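Local coordinates for protein aldehyde dehydrogenase (Burkholderia vietnamiensis, PDB 5KF0) that probably oxidises aldehydes to carboxylic acids using a nicotinamide cofactor, and binds NADPH, at residues A75-C80 with P174-G179; L68-R73 with E123-D128; E375-G378 with D382-R385. All coordinates share one frame; numbering follows the deposited sequence. Where two conformers were deposited one is given.

Interaction 1 of 3, residues A75-C80 with P174-G179; sequences AVLDHC and PALAAG
Leu77 and Leu176 adopt nearly the same first torsion, each with CG anti to its own carbonyl carbon and beside its backbone N (chi1 -69° and -65°), and both send their methyl groups into the gap between two helices. The shafts of the two side chains run at a slant to each other, so the touching is done by branches: CD2 of Leu77 lies 3.9 Å from CD1 of Leu176 and also 4.0 Å from CB of Leu176. The other branch of Leu77 takes a separate partner, CD1 resting 4.1 Å from CB of Ala177. Leu77 thus spreads its fork over two successive residues of the facing helix. Val76 adds a looser contact with the same leucine methyl, its CG1 4.4 Å from CD1 of Leu176 and roughly at right angles to the approach of Leu77 CD2.

Residue size suits each place. The long leucines reach across an axis separation of 10.0 Å, whereas Ala177, with a single methyl, leaves room for the tip of Leu77. No hydrogen bond joins the segments, and all four touching residues are buried, so shape and exclusion of water carry the contact. Leu201 and Leu206 extend this apolar layer beside Val76 and Leu176, while Phe117 and Ala120 of helix 103-123 cover Leu77. The short helical segments run close to antiparallel (152°). Beyond Leu176, Gly179 ends its helix as the C-prime residue of a Schellman motif, with a positive phi that glycine tolerates easily, having no beta carbon to meet the carbonyl before it.

Helix 164-178 links the adjacent parallel strands 155-158 and 182-185, so helix 70-86 packs here against the helix of a beta-alpha-beta crossover in the Rossmann-like cofactor domain of the aldehyde dehydrogenase fold.

Interaction 2 of 3, residues L68-R73 with E123-D128; sequences LPAYRR and EAVRID
The first turn of helix 70-86 meets the type I beta turn Glu123-Arg126, which leads out of helix 103-123, through Ala70 on one side and Ala124 and Val125 on the other. CB of Ala70 comes 3.5 Å from the carbonyl O of Ala124, and 4.2 Å from CG1 of Val125. That same CG1 stands anti to the valine carbonyl carbon (chi1 -67°), which leaves it alongside the start of the helix, 4.0 Å from O of Ala70. Small side chains fit this meeting: the alpha carbons of Ala70 and Val125 are only 5.3 Å apart, and the single methyl of Ala70 lets the two backbones come this close.

Both backbones are secured locally. Pro69 occupies the N-cap position, where the missing amide proton of proline costs the helix nothing, and its O accepts the N-H of Arg73 at 3.1 Å. The turn is closed by Arg126 N and Glu123 O, 3.0 Å apart, and Ile127 then sits at the centre of an inverse gamma turn. This loop feeds strand 129-133, part of the arm through which aldehyde dehydrogenases typically associate. Accordingly, Val125 O and Asp128 OD1 hydrogen-bond to Asn133 of the third subunit, and Arg126 forms salt bridges with Glu123 and Glu122 of the second subunit.

Water provides the polar link across the segments. It donates to Ala124 O at 2.7 Å, giving that carbonyl a hydrogen-bond donor, which the methyl of Ala70 cannot be, and accepts a weak bond from NH1 of Arg73 at 3.3 Å. Arg73 was modelled in two conformers; in the one described its chain is extended beyond CB, carrying the guanidinium to the water, with a further weak bond from NH2 to Met65 O, so these arginine bonds are tentative.

Interaction 3 of 3, residues E375-G378 with D382-R385; sequences EDVG and DLYR
Apolar contact comes first, and Val377 supplies it with two different branches. Its CG2 approaches CD2 of Leu383 at 4.4 Å, while CG1 lies 4.2 Å from CB of Tyr384, so the beta-branched residue straddles two neighbouring positions of the short helix 382-385. Leu383 and Val377 also both pack on Ile394 of strand 392-398, which continues the apolar patch into the sheet.

The second kind is a carbonyl against carbon: O of Gly378 sits 3.6 Å from CB of Tyr384. The tyrosine CG is anti to the backbone N (chi1 -166°) and beside the carbonyl carbon, where CG in turn lies 4.1 Å from O of Gly378. Gly378 takes part through its backbone carbonyl alone.

Polar bonds go to residues beyond the two segments. Tyr384 OH hydrogen-bonds to Glu396 and Arg298, the backbone O of Tyr384 to Asn261, and the O of Leu383 to Gln297. Arg385 forms a salt bridge through NH2 to Asp410 and a hydrogen bond through NH1 to Arg379 O. Within the helix, Arg385 N makes only a weak bond to Asp382 O.

With no hydrogen bond between the two segments, their fit depends on van der Waals packing, whereas the polar partners farther out probably fix the orientation of Tyr384 and the place of this brief helix.

How the interactions relate
Interactions 1 and 2 adjoin, their centres 8 Å apart, and share helix 70-86. Arg73 joins them: its NH1 lies 3.2 Å from O of Ala177, probably as a hydrogen bond, and CD1 of Ile127 packs 3.4 Å from the same oxygen. Their segments alternate along the chain, and both contacts lie near subunit interfaces. Interaction 3 lies on the opposite side of the chain's centre, with centres about 44 Å from interaction 1 and 49 Å from interaction 2. The helix of 382-385 is followed, after one residue, by a Glu-Ala-Phe-Gly-Pro sequence, whose glutamate in relatives contacts the cofactor ribose, while 174-179 ends a helix of the cofactor-binding domain.

Interaction 1 of 3, residues A75-C80 with P174-G179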
loop_
_atom_site.group_PDB
_atom_site.type_symbol
_atom_site.label_atom_id
_atom_site.label_comp_id
_atom_site.label_asym_id
_atom_site.label_seq_id
_atom_site.Cartn_x
_atom_site.Cartn_y
_atom_site.Cartn_z
ATOM N N ALA A 75 -2.520 -0.964 -24.311
ATOM C CA ALA A 75 -2.565 -0.473 -25.684
ATOM C C ALA A 75 -3.989 -0.452 -26.221
ATOM O O ALA A 75 -4.359 0.451 -26.984
ATOM C CB ALA A 75 -1.670 -1.333 -26.579
ATOM N N VAL A 76 -4.796 -1.454 -25.855
ATOM C CA VAL A 76 -6.206 -1.465 -26.246
ATOM C C VAL A 76 -6.911 -0.247 -25.671
ATOM O O VAL A 76 -7.641 0.462 -26.374
ATOM C CB VAL A 76 -6.878 -2.774 -25.792
ATOM C CG1 VAL A 76 -8.385 -2.658 -25.915
ATOM C CG2 VAL A 76 -6.363 -3.954 -26.628
ATOM N N LEU A 77 -6.680 0.028 -24.386
ATOM C CA LEU A 77 -7.317 1.181 -23.750
ATOM C C LEU A 77 -6.854 2.490 -24.383
ATOM O O LEU A 77 -7.661 3.409 -24.590
ATOM C CB LEU A 77 -7.030 1.164 -22.246
ATOM C CG LEU A 77 -7.750 0.002 -21.540
ATOM C CD1 LEU A 77 -7.091 -0.346 -20.195
ATOM C CD2 LEU A 77 -9.229 0.324 -21.353
ATOM N N ASP A 78 -5.561 2.585 -24.708
ATOM C CA ASP A 78 -5.040 3.794 -25.341
ATOM C C ASP A 78 -5.642 4.003 -26.721
ATOM O O ASP A 78 -5.874 5.147 -27.130
ATOM C CB ASP A 78 -3.519 3.729 -25.461
ATOM C CG ASP A 78 -2.825 3.783 -24.123
ATOM O OD1 ASP A 78 -3.428 4.305 -23.158
ATOM O OD2 ASP A 78 -1.669 3.311 -24.042
ATOM N N HIS A 79 -5.866 2.912 -27.474
ATOM C CA HIS A 79 -6.543 3.036 -28.761
ATOM C C HIS A 79 -7.928 3.642 -28.596
ATOM O O HIS A 79 -8.336 4.504 -29.386
ATOM C CB HIS A 79 -6.678 1.680 -29.446
ATOM C CG HIS A 79 -7.375 1.755 -30.770
ATOM N ND1 HIS A 79 -6.753 2.208 -31.914
ATOM C CD2 HIS A 79 -8.648 1.455 -31.128
ATOM C CE1 HIS A 79 -7.609 2.175 -32.922
ATOM N NE2 HIS A 79 -8.763 1.715 -32.474
ATOM N N CYS A 80 -8.669 3.183 -27.581
ATOM C CA CYS A 80 -9.979 3.747 -27.280
ATOM C C CYS A 80 -9.886 5.239 -26.977
ATOM O O CYS A 80 -10.648 6.038 -27.529
ATOM C CB CYS A 80 -10.611 3.013 -26.101
ATOM S SG CYS A 80 -11.077 1.302 -26.487
ATOM N N PRO A 174 -12.293 -0.963 -16.771
ATOM C CA PRO A 174 -11.608 -1.834 -15.793
ATOM C C PRO A 174 -11.617 -3.294 -16.194
ATOM O O PRO A 174 -10.652 -4.014 -15.897
ATOM C CB PRO A 174 -12.385 -1.618 -14.488
ATOM C CG PRO A 174 -13.394 -0.566 -14.750
ATOM C CD PRO A 174 -13.456 -0.254 -16.197
ATOM N N ALA A 175 -12.673 -3.759 -16.869
ATOM C CA ALA A 175 -12.683 -5.143 -17.322
ATOM C C ALA A 175 -11.523 -5.405 -18.268
ATOM O O ALA A 175 -10.850 -6.438 -18.163
ATOM C CB ALA A 175 -14.015 -5.469 -18.001
ATOM N N LEU A 176 -11.269 -4.475 -19.198
ATOM C CA LEU A 176 -10.139 -4.637 -20.116
ATOM C C LEU A 176 -8.812 -4.573 -19.369
ATOM O O LEU A 176 -7.896 -5.369 -19.639
ATOM C CB LEU A 176 -10.197 -3.561 -21.204
ATOM C CG LEU A 176 -11.407 -3.667 -22.139
ATOM C CD1 LEU A 176 -11.587 -2.372 -22.920
ATOM C CD2 LEU A 176 -11.239 -4.839 -23.092
ATOM N N ALA A 177 -8.697 -3.643 -18.410
ATOM C CA ALA A 177 -7.484 -3.550 -17.605
ATOM C C ALA A 177 -7.245 -4.834 -16.828
ATOM O O ALA A 177 -6.097 -5.286 -16.694
ATOM C CB ALA A 177 -7.584 -2.368 -16.635
ATOM N N ALA A 178 -8.318 -5.430 -16.299
ATOM C CA ALA A 178 -8.204 -6.624 -15.465
ATOM C C ALA A 178 -8.067 -7.902 -16.273
ATOM O O ALA A 178 -7.639 -8.918 -15.718
ATOM C CB ALA A 178 -9.425 -6.756 -14.551
ATOM N N GLY A 179 -8.430 -7.883 -17.551
ATOM C CA GLY A 179 -8.345 -9.071 -18.376
ATOM C C GLY A 179 -9.581 -9.942 -18.392
ATOM O O GLY A 179 -9.465 -11.153 -18.613
#

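Interaction 2 of 3, residues L68-R73 with E123-D128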
loop_
_atom_site.group_PDB
_atom_site.type_symbol
_atom_site.label_atom_id
_atom_site.label_comp_id
_atom_site.label_asym_id
_atom_site.label_seq_id
_atom_site.Cartn_x
_atom_site.Cartn_y
_atom_site.Cartn_z
ATOM N N LEU A 68 -3.133 -12.146 -22.038
ATOM C CA LEU A 68 -2.749 -10.874 -22.631
ATOM C C LEU A 68 -1.870 -10.091 -21.659
ATOM O O LEU A 68 -2.312 -9.800 -20.536
ATOM C CB LEU A 68 -4.006 -10.083 -22.973
ATOM C CG LEU A 68 -4.013 -9.107 -24.144
ATOM C CD1 LEU A 68 -3.686 -9.848 -25.430
ATOM C CD2 LEU A 68 -5.383 -8.448 -24.228
ATOM N N PRO A 69 -0.649 -9.718 -22.037
ATOM C CA PRO A 69 0.209 -8.975 -21.104
ATOM C C PRO A 69 -0.350 -7.596 -20.802
ATOM O O PRO A 69 -1.116 -7.018 -21.573
ATOM C CB PRO A 69 1.550 -8.866 -21.841
ATOM C CG PRO A 69 1.472 -9.841 -22.955
ATOM C CD PRO A 69 0.034 -9.990 -23.316
ATOM N N ALA A 70 0.064 -7.060 -19.647
ATOM C CA ALA A 70 -0.460 -5.772 -19.189
ATOM C C ALA A 70 -0.301 -4.679 -20.240
ATOM O O ALA A 70 -1.230 -3.895 -20.467
ATOM C CB ALA A 70 0.224 -5.360 -17.881
ATOM N N TYR A 71 0.863 -4.612 -20.901
ATOM C CA TYR A 71 1.080 -3.525 -21.853
ATOM C C TYR A 71 0.178 -3.662 -23.081
ATOM O O TYR A 71 -0.148 -2.651 -23.721
ATOM C CB TYR A 71 2.558 -3.430 -22.257
ATOM C CG TYR A 71 3.072 -4.648 -22.994
ATOM C CD1 TYR A 71 2.962 -4.746 -24.372
ATOM C CD2 TYR A 71 3.647 -5.706 -22.301
ATOM C CE1 TYR A 71 3.429 -5.870 -25.043
ATOM C CE2 TYR A 71 4.110 -6.831 -22.970
ATOM C CZ TYR A 71 3.983 -6.907 -24.333
ATOM O OH TYR A 71 4.441 -8.022 -25.014
ATOM N N ARG A 72 -0.257 -4.887 -23.415
ATOM C CA ARG A 72 -1.210 -5.059 -24.510
ATOM C C ARG A 72 -2.598 -4.579 -24.106
ATOM O O ARG A 72 -3.298 -3.944 -24.910
ATOM C CB ARG A 72 -1.261 -6.525 -24.953
ATOM C CG ARG A 72 -0.072 -6.999 -25.793
ATOM C CD ARG A 72 -0.264 -6.706 -27.289
ATOM N NE ARG A 72 -1.513 -7.260 -27.821
ATOM C CZ ARG A 72 -1.629 -8.472 -28.359
ATOM N NH1 ARG A 72 -0.573 -9.266 -28.443
ATOM N NH2 ARG A 72 -2.802 -8.889 -28.815
ATOM N N ARG A 73 -3.023 -4.888 -22.867
ATOM C CA ARG A 73 -4.295 -4.366 -22.371
ATOM C C ARG A 73 -4.270 -2.848 -22.342
ATOM O O ARG A 73 -5.234 -2.190 -22.747
ATOM C CB ARG A 73 -4.595 -4.916 -20.974
ATOM C CG ARG A 73 -4.773 -6.436 -20.920
ATOM C CD ARG A 73 -4.826 -6.916 -19.473
ATOM N NE ARG A 73 -4.749 -8.369 -19.356
ATOM C CZ ARG A 73 -4.889 -9.019 -18.205
ATOM N NH1 ARG A 73 -5.119 -8.336 -17.093
ATOM N NH2 ARG A 73 -4.803 -10.344 -18.159
ATOM N N GLU A 123 -3.921 2.229 -14.757
ATOM C CA GLU A 123 -4.010 1.162 -13.769
ATOM C C GLU A 123 -3.710 -0.200 -14.374
ATOM O O GLU A 123 -3.301 -1.112 -13.645
ATOM C CB GLU A 123 -5.390 1.151 -13.100
ATOM C CG GLU A 123 -5.693 2.408 -12.272
ATOM C CD GLU A 123 -4.857 2.505 -10.999
ATOM O OE1 GLU A 123 -4.243 1.491 -10.595
ATOM O OE2 GLU A 123 -4.816 3.600 -10.400
ATOM N N ALA A 124 -3.854 -0.346 -15.696
ATOM C CA ALA A 124 -3.655 -1.652 -16.318
ATOM C C ALA A 124 -2.240 -2.182 -16.121
ATOM O O ALA A 124 -2.029 -3.400 -16.153
ATOM C CB ALA A 124 -3.963 -1.574 -17.818
ATOM N N VAL A 125 -1.254 -1.297 -15.962
ATOM C CA VAL A 125 0.130 -1.729 -15.841
ATOM C C VAL A 125 0.613 -1.695 -14.399
ATOM O O VAL A 125 1.821 -1.800 -14.158
ATOM C CB VAL A 125 1.061 -0.908 -16.751
ATOM C CG1 VAL A 125 0.758 -1.201 -18.218
ATOM C CG2 VAL A 125 0.925 0.592 -16.464
ATOM N N ARG A 126 -0.294 -1.555 -13.430
ATOM C CA ARG A 126 0.150 -1.562 -12.033
ATOM C C ARG A 126 -0.787 -2.386 -11.156
ATOM O O ARG A 126 -1.000 -2.076 -9.973
ATOM C CB ARG A 126 0.331 -0.137 -11.490
ATOM C CG ARG A 126 -0.713 0.859 -11.927
ATOM C CD ARG A 126 -0.430 2.287 -11.403
ATOM N NE ARG A 126 0.906 2.847 -11.665
ATOM C CZ ARG A 126 1.373 3.241 -12.851
ATOM N NH1 ARG A 126 0.643 3.112 -13.954
ATOM N NH2 ARG A 126 2.593 3.759 -12.943
ATOM N N ILE A 127 -1.314 -3.486 -11.697
ATOM C CA ILE A 127 -2.082 -4.431 -10.895
ATOM C C ILE A 127 -1.080 -5.317 -10.156
ATOM O O ILE A 127 -0.805 -6.452 -10.566
ATOM C CB ILE A 127 -3.056 -5.255 -11.761
ATOM C CG1 ILE A 127 -3.905 -4.312 -12.620
ATOM C CG2 ILE A 127 -3.980 -6.093 -10.876
ATOM C CD1 ILE A 127 -4.917 -5.006 -13.507
ATOM N N ASP A 128 -0.512 -4.789 -9.079
ATOM C CA ASP A 128 0.563 -5.454 -8.356
ATOM C C ASP A 128 -0.002 -6.422 -7.320
ATOM O O ASP A 128 -1.195 -6.436 -7.023
ATOM C CB ASP A 128 1.452 -4.425 -7.658
ATOM C CG ASP A 128 2.250 -3.553 -8.636
ATOM O OD1 ASP A 128 2.468 -3.959 -9.806
ATOM O OD2 ASP A 128 2.652 -2.450 -8.211
HETATM O O HOH W 1 -3.430 -5.578 -16.743
#

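Interaction 3 of 3, residues E375-G378 with D382-R385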
loop_
_atom_site.group_PDB
_atom_site.type_symbol
_atom_site.label_atom_id
_atom_site.label_comp_id
_atom_site.label_asym_id
_atom_site.label_seq_id
_atom_site.Cartn_x
_atom_site.Cartn_y
_atom_site.Cartn_z
ATOM N N GLU A 375 -40.555 24.642 -0.905
ATOM C CA GLU A 375 -40.288 24.564 0.524
ATOM C C GLU A 375 -41.508 23.983 1.237
ATOM O O GLU A 375 -42.539 23.678 0.631
ATOM C CB GLU A 375 -39.869 25.930 1.089
ATOM C CG GLU A 375 -40.872 27.059 0.902
ATOM C CD GLU A 375 -40.338 28.403 1.396
ATOM O OE1 GLU A 375 -39.206 28.455 1.925
ATOM O OE2 GLU A 375 -41.057 29.411 1.262
ATOM N N ASP A 376 -41.338 23.756 2.544
ATOM C CA ASP A 376 -42.383 23.189 3.403
ATOM C C ASP A 376 -42.837 21.811 2.921
ATOM O O ASP A 376 -44.013 21.450 3.028
ATOM C CB ASP A 376 -43.581 24.143 3.532
ATOM C CG ASP A 376 -43.201 25.481 4.153
ATOM O OD1 ASP A 376 -42.311 25.513 5.026
ATOM O OD2 ASP A 376 -43.794 26.506 3.772
ATOM N N VAL A 377 -41.903 21.019 2.402
ATOM C CA VAL A 377 -42.201 19.651 1.985
ATOM C C VAL A 377 -42.053 18.751 3.204
ATOM O O VAL A 377 -40.975 18.687 3.799
ATOM C CB VAL A 377 -41.279 19.195 0.844
ATOM C CG1 VAL A 377 -41.591 17.754 0.463
ATOM C CG2 VAL A 377 -41.433 20.113 -0.361
ATOM N N GLY A 378 -43.132 18.073 3.587
ATOM C CA GLY A 378 -43.068 17.193 4.745
ATOM C C GLY A 378 -42.147 16.011 4.486
ATOM O O GLY A 378 -42.104 15.464 3.382
ATOM N N ASP A 382 -43.571 11.513 -0.768
ATOM C CA ASP A 382 -42.829 10.847 -1.835
ATOM C C ASP A 382 -41.774 11.765 -2.434
ATOM O O ASP A 382 -40.670 11.319 -2.762
ATOM C CB ASP A 382 -43.780 10.371 -2.935
ATOM C CG ASP A 382 -44.609 9.175 -2.521
ATOM O OD1 ASP A 382 -44.275 8.529 -1.507
ATOM O OD2 ASP A 382 -45.601 8.881 -3.221
ATOM N N LEU A 383 -42.105 13.048 -2.608
ATOM C CA LEU A 383 -41.140 13.983 -3.175
ATOM C C LEU A 383 -39.901 14.103 -2.305
ATOM O O LEU A 383 -38.815 14.391 -2.817
ATOM C CB LEU A 383 -41.789 15.357 -3.367
ATOM C CG LEU A 383 -40.965 16.372 -4.160
ATOM C CD1 LEU A 383 -40.883 15.943 -5.622
ATOM C CD2 LEU A 383 -41.565 17.759 -4.055
ATOM N N TYR A 384 -40.047 13.894 -0.992
ATOM C CA TYR A 384 -38.911 13.953 -0.079
ATOM C C TYR A 384 -38.118 12.653 -0.094
ATOM O O TYR A 384 -36.886 12.670 -0.186
ATOM C CB TYR A 384 -39.390 14.257 1.349
ATOM C CG TYR A 384 -38.248 14.657 2.257
ATOM C CD1 TYR A 384 -37.921 15.996 2.440
ATOM C CD2 TYR A 384 -37.475 13.697 2.904
ATOM C CE1 TYR A 384 -36.857 16.367 3.237
ATOM C CE2 TYR A 384 -36.411 14.061 3.710
ATOM C CZ TYR A 384 -36.109 15.399 3.871
ATOM O OH TYR A 384 -35.038 15.773 4.650
ATOM N N ARG A 385 -38.814 11.518 -0.015
ATOM C CA ARG A 385 -38.208 10.242 0.354
ATOM C C ARG A 385 -37.829 9.363 -0.826
ATOM O O ARG A 385 -36.924 8.530 -0.694
ATOM C CB ARG A 385 -39.165 9.444 1.245
ATOM C CG ARG A 385 -39.596 10.183 2.493
ATOM C CD ARG A 385 -40.049 9.225 3.598
ATOM N NE ARG A 385 -38.909 8.544 4.226
ATOM C CZ ARG A 385 -38.137 9.092 5.161
ATOM N NH1 ARG A 385 -38.371 10.341 5.566
ATOM N NH2 ARG A 385 -37.127 8.400 5.674
#